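Local coordinates for heme-binding protein A / AI-2 binding protein A (PDB 6OFQ) that binds peptides in the periplasm, the tetrapeptide STSA among them, and probably hands them to its partner ABC transporter for import, at residues Val285-Leu296 against Tyr497-Pro508; Asn337-Gly345 against Ala430-Leu439. One frame throughout, in Å; residues are numbered along the deposited sequence. Where two conformers were deposited one is given.

From the N terminus the chain first lays down 285-296, which runs from strand 283-288 through a short loop into strand 292-298. Some 200 residues later it returns as 497-508, and contact 1 closes that long loop, nearly half of it helix. Contact 2 is nested inside it. There the loop 337-345, after strand 332-334, meets 430-439, which leaves strand 423-429 and enters helix 436-443; 84 residues lie between these segments. The two contacts touch directly. Y502 OH of contact 1 probably bonds to N337 O of contact 2, and G290 O probably bonds to T342 OG1. Together they tie the mixed sheet to the loops and helix beside it.

Contact 1. Residues Val285-Leu296 against Tyr497-Pro508; sequences VDKSAGLLASWL and YVPLAYPYSVVP
W295 and Y497 meet at the tight end of this antiparallel pairing. The edge of Y497 is turned toward the face of the W295 five-membered ring in an offset edge-to-face pair, with planes at 88°. CG of W295 stands between its backbone N and carbonyl carbon (chi1 66°), which brings CD1 to 3.5 Å from Y497 CD2. P499 CD covers the centre of one face of the Y497 ring. Beside this pair, L296 CB lies 3.9 Å from V498 CB, and the two backbones exchange two hydrogen bonds. A classic beta bulge follows: L500 and A501 both face S294, and S294 O accepts from L500 N at 3.1 Å and from A501 N at 3.0 Å. At the other end, V285 CG1 presses on V506 CG1 at 3.5 Å, closer than usual for two methyl carbons. The middle is looser. Around G290 the strands part, and water bridges them: one water accepts from L292 N at 2.9 Å and lies where it can donate to P503 O. L292 CB still rests on P503 CD at 3.9 Å. K287 and A289 are the exposed residues here; K287 NZ leads away to a salt bridge with E278. Helix 274-278 packs on V285, V506 and P508, and helix 308-317 on V498 and P499. Strand 423-429 pairs with the far side of strand 292-298, while strand 332-334 bonds to 497-510 near L500 and Y502.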
loop_
_atom_site.group_PDB
_atom_site.type_symbol
_atom_site.label_atom_id
_atom_site.label_comp_id
_atom_site.label_asym_id
_atom_site.label_seq_id
_atom_site.Cartn_x
_atom_site.Cartn_y
_atom_site.Cartn_z
ATOM N N VAL A 285 -11.782 -0.456 -20.294
ATOM C CA VAL A 285 -10.846 -1.050 -19.375
ATOM C C VAL A 285 -9.617 -0.147 -19.427
ATOM O O VAL A 285 -8.861 -0.172 -20.414
ATOM C CB VAL A 285 -10.494 -2.487 -19.739
ATOM C CG1 VAL A 285 -9.478 -3.035 -18.755
ATOM C CG2 VAL A 285 -11.757 -3.336 -19.647
ATOM N N ASP A 286 -9.378 0.576 -18.325
ATOM C CA ASP A 286 -8.177 1.418 -18.272
ATOM C C ASP A 286 -6.966 0.551 -18.000
ATOM O O ASP A 286 -7.039 -0.439 -17.240
ATOM C CB ASP A 286 -8.268 2.345 -17.043
ATOM C CG ASP A 286 -9.328 3.410 -17.108
ATOM O OD1 ASP A 286 -9.961 3.576 -18.152
ATOM O OD2 ASP A 286 -9.390 4.193 -16.118
ATOM N N LYS A 287 -5.822 0.854 -18.633
ATOM C CA LYS A 287 -4.595 0.081 -18.432
ATOM C C LYS A 287 -3.424 1.016 -18.393
ATOM O O LYS A 287 -3.321 1.912 -19.244
ATOM C CB LYS A 287 -4.354 -0.932 -19.566
ATOM C CG LYS A 287 -5.509 -1.890 -19.808
ATOM C CD LYS A 287 -5.225 -2.910 -20.922
ATOM C CE LYS A 287 -6.534 -3.460 -21.453
ATOM N NZ LYS A 287 -7.228 -2.415 -22.277
ATOM N N SER A 288 -2.570 0.820 -17.401
ATOM C CA SER A 288 -1.277 1.496 -17.408
ATOM C C SER A 288 -0.187 0.660 -16.760
ATOM O O SER A 288 -0.475 -0.410 -16.248
ATOM C CB SER A 288 -1.394 2.860 -16.720
ATOM O OG SER A 288 -1.644 2.725 -15.332
ATOM N N ALA A 289 1.077 1.046 -16.924
ATOM C CA ALA A 289 2.141 0.160 -16.501
ATOM C C ALA A 289 2.154 -0.267 -15.051
ATOM O O ALA A 289 2.405 -1.418 -14.630
ATOM C CB ALA A 289 3.471 0.840 -16.769
ATOM N N GLY A 290 1.825 0.734 -14.262
ATOM C CA GLY A 290 1.567 0.487 -12.816
ATOM C C GLY A 290 2.783 0.820 -11.945
ATOM O O GLY A 290 3.929 0.920 -12.392
ATOM N N LEU A 291 2.536 0.947 -10.654
ATOM C CA LEU A 291 3.533 1.151 -9.582
ATOM C C LEU A 291 3.520 -0.037 -8.614
ATOM O O LEU A 291 3.801 0.098 -7.420
ATOM C CB LEU A 291 3.365 2.448 -8.818
ATOM C CG LEU A 291 3.680 3.672 -9.668
ATOM C CD1 LEU A 291 3.184 4.940 -9.021
ATOM C CD2 LEU A 291 5.194 3.846 -9.641
ATOM N N LEU A 292 3.222 -1.193 -9.175
ATOM C CA LEU A 292 2.972 -2.432 -8.430
ATOM C C LEU A 292 4.073 -3.448 -8.598
ATOM O O LEU A 292 4.633 -3.619 -9.682
ATOM C CB LEU A 292 1.703 -3.101 -9.012
ATOM C CG LEU A 292 0.424 -2.264 -8.989
ATOM C CD1 LEU A 292 -0.610 -2.639 -10.038
ATOM C CD2 LEU A 292 -0.174 -2.479 -7.607
ATOM N N ALA A 293 4.346 -4.228 -7.555
ATOM C CA ALA A 293 5.219 -5.382 -7.646
ATOM C C ALA A 293 4.555 -6.546 -6.914
ATOM O O ALA A 293 3.849 -6.332 -5.918
ATOM C CB ALA A 293 6.603 -5.126 -7.074
ATOM N N SER A 294 4.726 -7.761 -7.435
ATOM C CA SER A 294 4.176 -9.005 -6.866
ATOM C C SER A 294 5.279 -10.049 -6.866
ATOM O O SER A 294 5.953 -10.249 -7.858
ATOM C CB SER A 294 2.993 -9.455 -7.763
ATOM O OG SER A 294 2.411 -10.625 -7.213
ATOM N N TRP A 295 5.396 -10.774 -5.745
ATOM C CA TRP A 295 6.565 -11.680 -5.556
ATOM C C TRP A 295 6.201 -12.792 -4.589
ATOM O O TRP A 295 5.097 -12.803 -4.051
ATOM C CB TRP A 295 7.842 -10.930 -5.138
ATOM C CG TRP A 295 7.800 -10.293 -3.787
ATOM C CD1 TRP A 295 8.185 -10.848 -2.616
ATOM C CD2 TRP A 295 7.272 -9.012 -3.459
ATOM N NE1 TRP A 295 7.997 -9.968 -1.577
ATOM C CE2 TRP A 295 7.442 -8.817 -2.064
ATOM C CE3 TRP A 295 6.725 -7.970 -4.197
ATOM C CZ2 TRP A 295 7.045 -7.654 -1.420
ATOM C CZ3 TRP A 295 6.334 -6.835 -3.565
ATOM C CH2 TRP A 295 6.471 -6.691 -2.185
ATOM N N LEU A 296 7.113 -13.713 -4.421
ATOM C CA LEU A 296 6.946 -14.741 -3.429
ATOM C C LEU A 296 7.890 -14.418 -2.273
ATOM O O LEU A 296 9.117 -14.358 -2.486
ATOM C CB LEU A 296 7.192 -16.077 -4.099
ATOM C CG LEU A 296 6.989 -17.333 -3.259
ATOM C CD1 LEU A 296 5.515 -17.576 -2.937
ATOM C CD2 LEU A 296 7.545 -18.552 -3.984
ATOM N N TYR A 497 13.900 -13.942 -1.897
ATOM C CA TYR A 497 12.538 -13.913 -2.390
ATOM C C TYR A 497 12.523 -14.465 -3.812
ATOM O O TYR A 497 13.598 -14.727 -4.351
ATOM C CB TYR A 497 11.954 -12.500 -2.404
ATOM C CG TYR A 497 12.367 -11.502 -3.422
ATOM C CD1 TYR A 497 13.678 -11.098 -3.562
ATOM C CD2 TYR A 497 11.379 -10.850 -4.125
ATOM C CE1 TYR A 497 14.041 -10.068 -4.452
ATOM C CE2 TYR A 497 11.710 -9.889 -5.050
ATOM C CZ TYR A 497 13.005 -9.437 -5.112
ATOM O OH TYR A 497 13.308 -8.480 -6.060
ATOM N N VAL A 498 11.349 -14.657 -4.404
ATOM C CA VAL A 498 11.271 -14.905 -5.826
ATOM C C VAL A 498 10.501 -13.733 -6.462
ATOM O O VAL A 498 9.269 -13.630 -6.294
ATOM C CB VAL A 498 10.535 -16.181 -6.174
ATOM C CG1 VAL A 498 10.632 -16.399 -7.653
ATOM C CG2 VAL A 498 11.078 -17.394 -5.425
ATOM N N PRO A 499 11.147 -12.862 -7.224
ATOM C CA PRO A 499 10.417 -11.811 -7.968
ATOM C C PRO A 499 9.501 -12.452 -9.008
ATOM O O PRO A 499 9.906 -13.409 -9.693
ATOM C CB PRO A 499 11.499 -10.995 -8.647
ATOM C CG PRO A 499 12.733 -11.760 -8.533
ATOM C CD PRO A 499 12.606 -12.781 -7.466
ATOM N N LEU A 500 8.259 -11.973 -9.115
ATOM C CA LEU A 500 7.358 -12.571 -10.133
ATOM C C LEU A 500 7.024 -11.495 -11.176
ATOM O O LEU A 500 7.507 -11.542 -12.329
ATOM C CB LEU A 500 6.107 -13.135 -9.461
ATOM C CG LEU A 500 6.366 -14.337 -8.562
ATOM C CD1 LEU A 500 5.108 -14.624 -7.818
ATOM C CD2 LEU A 500 6.804 -15.534 -9.380
ATOM N N ALA A 501 6.244 -10.480 -10.813
ATOM C CA ALA A 501 5.744 -9.560 -11.846
ATOM C C ALA A 501 5.588 -8.142 -11.355
ATOM O O ALA A 501 5.383 -7.870 -10.179
ATOM C CB ALA A 501 4.380 -10.027 -12.310
ATOM N N TYR A 502 5.656 -7.189 -12.294
ATOM C CA TYR A 502 5.097 -5.857 -12.180
ATOM C C TYR A 502 3.743 -5.926 -12.887
ATOM O O TYR A 502 3.747 -5.738 -14.119
ATOM C CB TYR A 502 6.005 -4.798 -12.804
ATOM C CG TYR A 502 7.413 -4.839 -12.284
ATOM C CD1 TYR A 502 7.675 -4.757 -10.919
ATOM C CD2 TYR A 502 8.477 -4.997 -13.163
ATOM C CE1 TYR A 502 8.993 -4.825 -10.494
ATOM C CE2 TYR A 502 9.798 -5.105 -12.747
ATOM C CZ TYR A 502 10.045 -5.045 -11.379
ATOM O OH TYR A 502 11.333 -5.210 -10.982
ATOM N N PRO A 503 2.629 -6.131 -12.174
ATOM C CA PRO A 503 1.379 -6.225 -12.922
ATOM C C PRO A 503 0.984 -4.883 -13.479
ATOM O O PRO A 503 1.216 -3.844 -12.843
ATOM C CB PRO A 503 0.356 -6.654 -11.864
ATOM C CG PRO A 503 1.181 -7.258 -10.767
ATOM C CD PRO A 503 2.486 -6.477 -10.746
ATOM N N TYR A 504 0.401 -4.884 -14.654
ATOM C CA TYR A 504 -0.185 -3.662 -15.153
ATOM C C TYR A 504 -1.396 -3.306 -14.277
ATOM O O TYR A 504 -2.011 -4.200 -13.670
ATOM C CB TYR A 504 -0.731 -3.919 -16.565
ATOM C CG TYR A 504 0.285 -4.221 -17.610
ATOM C CD1 TYR A 504 1.622 -3.999 -17.459
ATOM C CD2 TYR A 504 -0.157 -4.727 -18.820
ATOM C CE1 TYR A 504 2.526 -4.307 -18.474
ATOM C CE2 TYR A 504 0.707 -5.028 -19.840
ATOM C CZ TYR A 504 2.029 -4.860 -19.651
ATOM O OH TYR A 504 2.908 -5.169 -20.690
ATOM N N SER A 505 -1.697 -2.026 -14.145
ATOM C CA SER A 505 -2.938 -1.617 -13.473
ATOM C C SER A 505 -4.042 -1.778 -14.524
ATOM O O SER A 505 -3.987 -1.091 -15.550
ATOM C CB SER A 505 -2.947 -0.155 -13.010
ATOM O OG SER A 505 -4.171 0.059 -12.346
ATOM N N VAL A 506 -5.076 -2.553 -14.214
ATOM C CA VAL A 506 -6.126 -2.911 -15.159
ATOM C C VAL A 506 -7.485 -2.703 -14.498
ATOM O O VAL A 506 -7.778 -3.414 -13.517
ATOM C CB VAL A 506 -6.005 -4.339 -15.703
ATOM C CG1 VAL A 506 -7.117 -4.624 -16.728
ATOM C CG2 VAL A 506 -4.640 -4.538 -16.321
ATOM N N VAL A 507 -8.219 -1.659 -14.906
ATOM C CA VAL A 507 -9.417 -1.219 -14.161
ATOM C C VAL A 507 -10.600 -1.083 -15.097
ATOM O O VAL A 507 -10.751 -0.100 -15.803
ATOM C CB VAL A 507 -9.168 0.098 -13.393
ATOM C CG1 VAL A 507 -10.510 0.545 -12.772
ATOM C CG2 VAL A 507 -8.145 -0.065 -12.310
ATOM N N PRO A 508 -11.478 -2.114 -15.099
ATOM C CA PRO A 508 -12.710 -1.977 -15.892
ATOM C C PRO A 508 -13.770 -1.084 -15.264
ATOM O O PRO A 508 -13.904 -1.036 -14.029
ATOM C CB PRO A 508 -13.255 -3.417 -15.867
ATOM C CG PRO A 508 -12.135 -4.300 -15.413
ATOM C CD PRO A 508 -11.335 -3.432 -14.472
HETATM O O HOH W 1 4.153 -3.169 -15.402
HETATM O O HOH W 2 3.459 -2.319 -11.890
#

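Contact 2. Residues Asn337-Gly345 against Ala430-Leu439; sequences NPFPPTIWG and ADIADPDNFL
F339 and F438 lie opposite each other, their CA atoms 6.2 Å apart, where an irregular loop of this type II periplasmic binding protein fold meets a turn and the helix after it. The loop makes a type I beta turn from P340 to I343. The other segment has an inverse gamma turn centred on A433, then enters helix 436-443. D434 OD1 accepts from D436 N with its anti lone pair, a capping bond in the turn that leads into the helix, and D434 OD2 forms a salt bridge with R480. The contact is buried packing, and aromatic rings and prolines carry it. CB of F339 sits over one face of the F438 ring, 3.6 Å from its centroid, in a CH-pi contact. I343 CD1 reaches the same ring at CE1 (3.5 Å), and P340 CD approaches its CZ. P435 is held between two aromatic residues. Its CB lies over a face of the F339 ring. With chi1 at 66°, W344 swings its indole back over P435, whose CD lies 3.7 Å from the centroid of the six-membered ring. P338 CG meets L439 CD2 at 3.7 Å, and L439 also touches the F339 ring. At the polar edge of the indole W344 NE1 gives a weak hydrogen bond to A433 O, and a water accepts from NE1 at 2.9 Å while donating to D434 OD2 at 2.9 Å.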
loop_
_atom_site.group_PDB
_atom_site.type_symbol
_atom_site.label_atom_id
_atom_site.label_comp_id
_atom_site.label_asym_id
_atom_site.label_seq_id
_atom_site.Cartn_x
_atom_site.Cartn_y
_atom_site.Cartn_z
ATOM N N ASN A 337 13.963 -6.283 -10.156
ATOM C CA ASN A 337 14.276 -5.586 -8.895
ATOM C C ASN A 337 13.055 -5.494 -7.999
ATOM O O ASN A 337 11.904 -5.714 -8.419
ATOM C CB ASN A 337 14.833 -4.182 -9.188
ATOM C CG ASN A 337 16.069 -4.245 -10.088
ATOM O OD1 ASN A 337 17.037 -4.919 -9.686
ATOM N ND2 ASN A 337 16.004 -3.657 -11.290
ATOM N N PRO A 338 13.235 -5.089 -6.734
ATOM C CA PRO A 338 12.081 -5.078 -5.816
ATOM C C PRO A 338 10.999 -4.077 -6.125
ATOM O O PRO A 338 9.911 -4.222 -5.596
ATOM C CB PRO A 338 12.668 -4.784 -4.455
ATOM C CG PRO A 338 14.090 -5.269 -4.595
ATOM C CD PRO A 338 14.511 -4.932 -6.002
ATOM N N PHE A 339 11.262 -3.090 -6.965
ATOM C CA PHE A 339 10.310 -2.038 -7.331
ATOM C C PHE A 339 10.247 -1.905 -8.853
ATOM O O PHE A 339 11.196 -2.281 -9.537
ATOM C CB PHE A 339 10.645 -0.729 -6.624
ATOM C CG PHE A 339 11.973 -0.164 -7.006
ATOM C CD1 PHE A 339 13.112 -0.418 -6.276
ATOM C CD2 PHE A 339 12.070 0.788 -8.004
ATOM C CE1 PHE A 339 14.325 0.162 -6.643
ATOM C CE2 PHE A 339 13.263 1.357 -8.383
ATOM C CZ PHE A 339 14.396 1.100 -7.678
ATOM N N PRO A 340 9.172 -1.328 -9.381
ATOM C CA PRO A 340 8.963 -1.321 -10.835
ATOM C C PRO A 340 9.753 -0.212 -11.532
ATOM O O PRO A 340 10.092 0.807 -10.909
ATOM C CB PRO A 340 7.460 -1.144 -10.971
ATOM C CG PRO A 340 7.066 -0.365 -9.758
ATOM C CD PRO A 340 7.944 -0.957 -8.664
ATOM N N PRO A 341 9.939 -0.362 -12.853
ATOM C CA PRO A 341 10.744 0.565 -13.638
ATOM C C PRO A 341 10.078 1.910 -13.899
ATOM O O PRO A 341 10.743 2.789 -14.451
ATOM C CB PRO A 341 11.058 -0.204 -14.918
ATOM C CG PRO A 341 10.056 -1.234 -14.990
ATOM C CD PRO A 341 9.642 -1.594 -13.613
ATOM N N THR A 342 8.836 2.058 -13.460
ATOM C CA THR A 342 8.173 3.371 -13.425
ATOM C C THR A 342 8.750 4.275 -12.335
ATOM O O THR A 342 8.373 5.432 -12.371
ATOM C CB THR A 342 6.686 3.161 -13.213
ATOM O OG1 THR A 342 6.527 2.115 -12.213
ATOM C CG2 THR A 342 6.061 2.680 -14.494
ATOM N N ILE A 343 9.606 3.797 -11.455
ATOM C CA ILE A 343 10.244 4.621 -10.459
ATOM C C ILE A 343 11.710 4.781 -10.870
ATOM O O ILE A 343 12.386 3.839 -11.265
ATOM C CB ILE A 343 10.069 3.964 -9.089
ATOM C CG1 ILE A 343 8.600 3.774 -8.756
ATOM C CG2 ILE A 343 10.780 4.779 -8.006
ATOM C CD1 ILE A 343 8.379 3.037 -7.458
ATOM N N TRP A 344 12.182 5.998 -10.603
ATOM C CA TRP A 344 13.580 6.259 -10.788
ATOM C C TRP A 344 14.503 5.391 -9.946
ATOM O O TRP A 344 14.100 4.894 -8.881
ATOM C CB TRP A 344 13.911 7.722 -10.503
ATOM C CG TRP A 344 13.741 8.199 -9.066
ATOM C CD1 TRP A 344 12.587 8.653 -8.506
ATOM C CD2 TRP A 344 14.710 8.145 -8.018
ATOM N NE1 TRP A 344 12.792 8.986 -7.179
ATOM C CE2 TRP A 344 14.091 8.688 -6.866
ATOM C CE3 TRP A 344 16.047 7.720 -7.930
ATOM C CZ2 TRP A 344 14.728 8.853 -5.657
ATOM C CZ3 TRP A 344 16.678 7.915 -6.673
ATOM C CH2 TRP A 344 16.015 8.408 -5.578
ATOM N N GLY A 345 15.735 5.165 -10.406
ATOM C CA GLY A 345 16.699 4.410 -9.625
ATOM C C GLY A 345 16.706 2.916 -9.876
ATOM O O GLY A 345 17.569 2.186 -9.379
ATOM N N ALA A 430 3.249 1.190 -4.695
ATOM C CA ALA A 430 3.936 2.387 -4.217
ATOM C C ALA A 430 3.005 3.322 -3.497
ATOM O O ALA A 430 1.964 3.703 -4.027
ATOM C CB ALA A 430 4.615 3.126 -5.350
ATOM N N ASP A 431 3.465 3.803 -2.338
ATOM C CA ASP A 431 2.837 4.930 -1.676
ATOM C C ASP A 431 3.337 6.269 -2.183
ATOM O O ASP A 431 2.628 7.264 -2.103
ATOM C CB ASP A 431 3.015 4.870 -0.141
ATOM C CG ASP A 431 2.559 3.521 0.405
ATOM O OD1 ASP A 431 1.350 3.171 0.189
ATOM O OD2 ASP A 431 3.415 2.820 1.008
ATOM N N ILE A 432 4.614 6.319 -2.567
ATOM C CA ILE A 432 5.374 7.485 -3.043
ATOM C C ILE A 432 6.260 6.949 -4.164
ATOM O O ILE A 432 6.620 5.782 -4.149
ATOM C CB ILE A 432 6.146 8.138 -1.885
ATOM C CG1 ILE A 432 7.304 7.282 -1.407
ATOM C CG2 ILE A 432 5.168 8.581 -0.807
ATOM C CD1 ILE A 432 8.202 7.972 -0.398
ATOM N N ALA A 433 6.653 7.854 -5.060
ATOM C CA ALA A 433 7.551 7.429 -6.141
ATOM C C ALA A 433 9.009 7.587 -5.710
ATOM O O ALA A 433 9.710 8.520 -6.103
ATOM C CB ALA A 433 7.238 8.209 -7.442
ATOM N N ASP A 434 9.504 6.651 -4.883
ATOM C CA ASP A 434 10.815 6.791 -4.276
ATOM C C ASP A 434 11.198 5.362 -3.942
ATOM O O ASP A 434 10.478 4.640 -3.245
ATOM C CB ASP A 434 10.765 7.650 -3.016
ATOM C CG ASP A 434 12.150 8.039 -2.531
ATOM O OD1 ASP A 434 12.876 7.124 -2.136
ATOM O OD2 ASP A 434 12.435 9.269 -2.533
ATOM N N PRO A 435 12.388 4.920 -4.341
ATOM C CA PRO A 435 12.843 3.567 -3.956
ATOM C C PRO A 435 12.794 3.256 -2.479
ATOM O O PRO A 435 12.649 2.070 -2.114
ATOM C CB PRO A 435 14.264 3.474 -4.549
ATOM C CG PRO A 435 14.242 4.451 -5.698
ATOM C CD PRO A 435 13.419 5.581 -5.188
ATOM N N ASP A 436 12.944 4.260 -1.645
ATOM C CA ASP A 436 12.908 4.005 -0.208
ATOM C C ASP A 436 11.650 3.273 0.257
ATOM O O ASP A 436 11.692 2.403 1.145
ATOM C CB ASP A 436 13.043 5.322 0.562
ATOM C CG ASP A 436 13.123 5.140 2.071
ATOM O OD1 ASP A 436 12.041 5.239 2.685
ATOM O OD2 ASP A 436 14.208 5.001 2.602
ATOM N N ASN A 437 10.538 3.595 -0.389
ATOM C CA ASN A 437 9.192 3.086 -0.011
ATOM C C ASN A 437 9.099 1.573 -0.284
ATOM O O ASN A 437 8.148 0.947 0.241
ATOM C CB ASN A 437 8.124 3.894 -0.749
ATOM C CG ASN A 437 6.692 3.410 -0.497
ATOM O OD1 ASN A 437 6.047 2.915 -1.444
ATOM N ND2 ASN A 437 6.182 3.533 0.696
ATOM N N PHE A 438 9.953 1.034 -1.166
ATOM C CA PHE A 438 10.021 -0.409 -1.364
ATOM C C PHE A 438 11.216 -0.950 -0.598
ATOM O O PHE A 438 11.090 -1.887 0.242
ATOM C CB PHE A 438 10.103 -0.863 -2.841
ATOM C CG PHE A 438 8.853 -0.590 -3.671
ATOM C CD1 PHE A 438 8.445 0.712 -4.028
ATOM C CD2 PHE A 438 8.170 -1.670 -4.227
ATOM C CE1 PHE A 438 7.335 0.867 -4.865
ATOM C CE2 PHE A 438 7.052 -1.472 -5.039
ATOM C CZ PHE A 438 6.659 -0.206 -5.382
ATOM N N LEU A 439 12.410 -0.501 -0.952
ATOM C CA LEU A 439 13.607 -1.098 -0.423
ATOM C C LEU A 439 13.705 -0.964 1.097
ATOM O O LEU A 439 14.037 -1.947 1.771
ATOM C CB LEU A 439 14.844 -0.508 -1.061
ATOM C CG LEU A 439 14.911 -0.643 -2.593
ATOM C CD1 LEU A 439 16.128 0.134 -3.097
ATOM C CD2 LEU A 439 14.984 -2.112 -2.989
HETATM O O HOH W 3 11.861 10.739 -5.013
#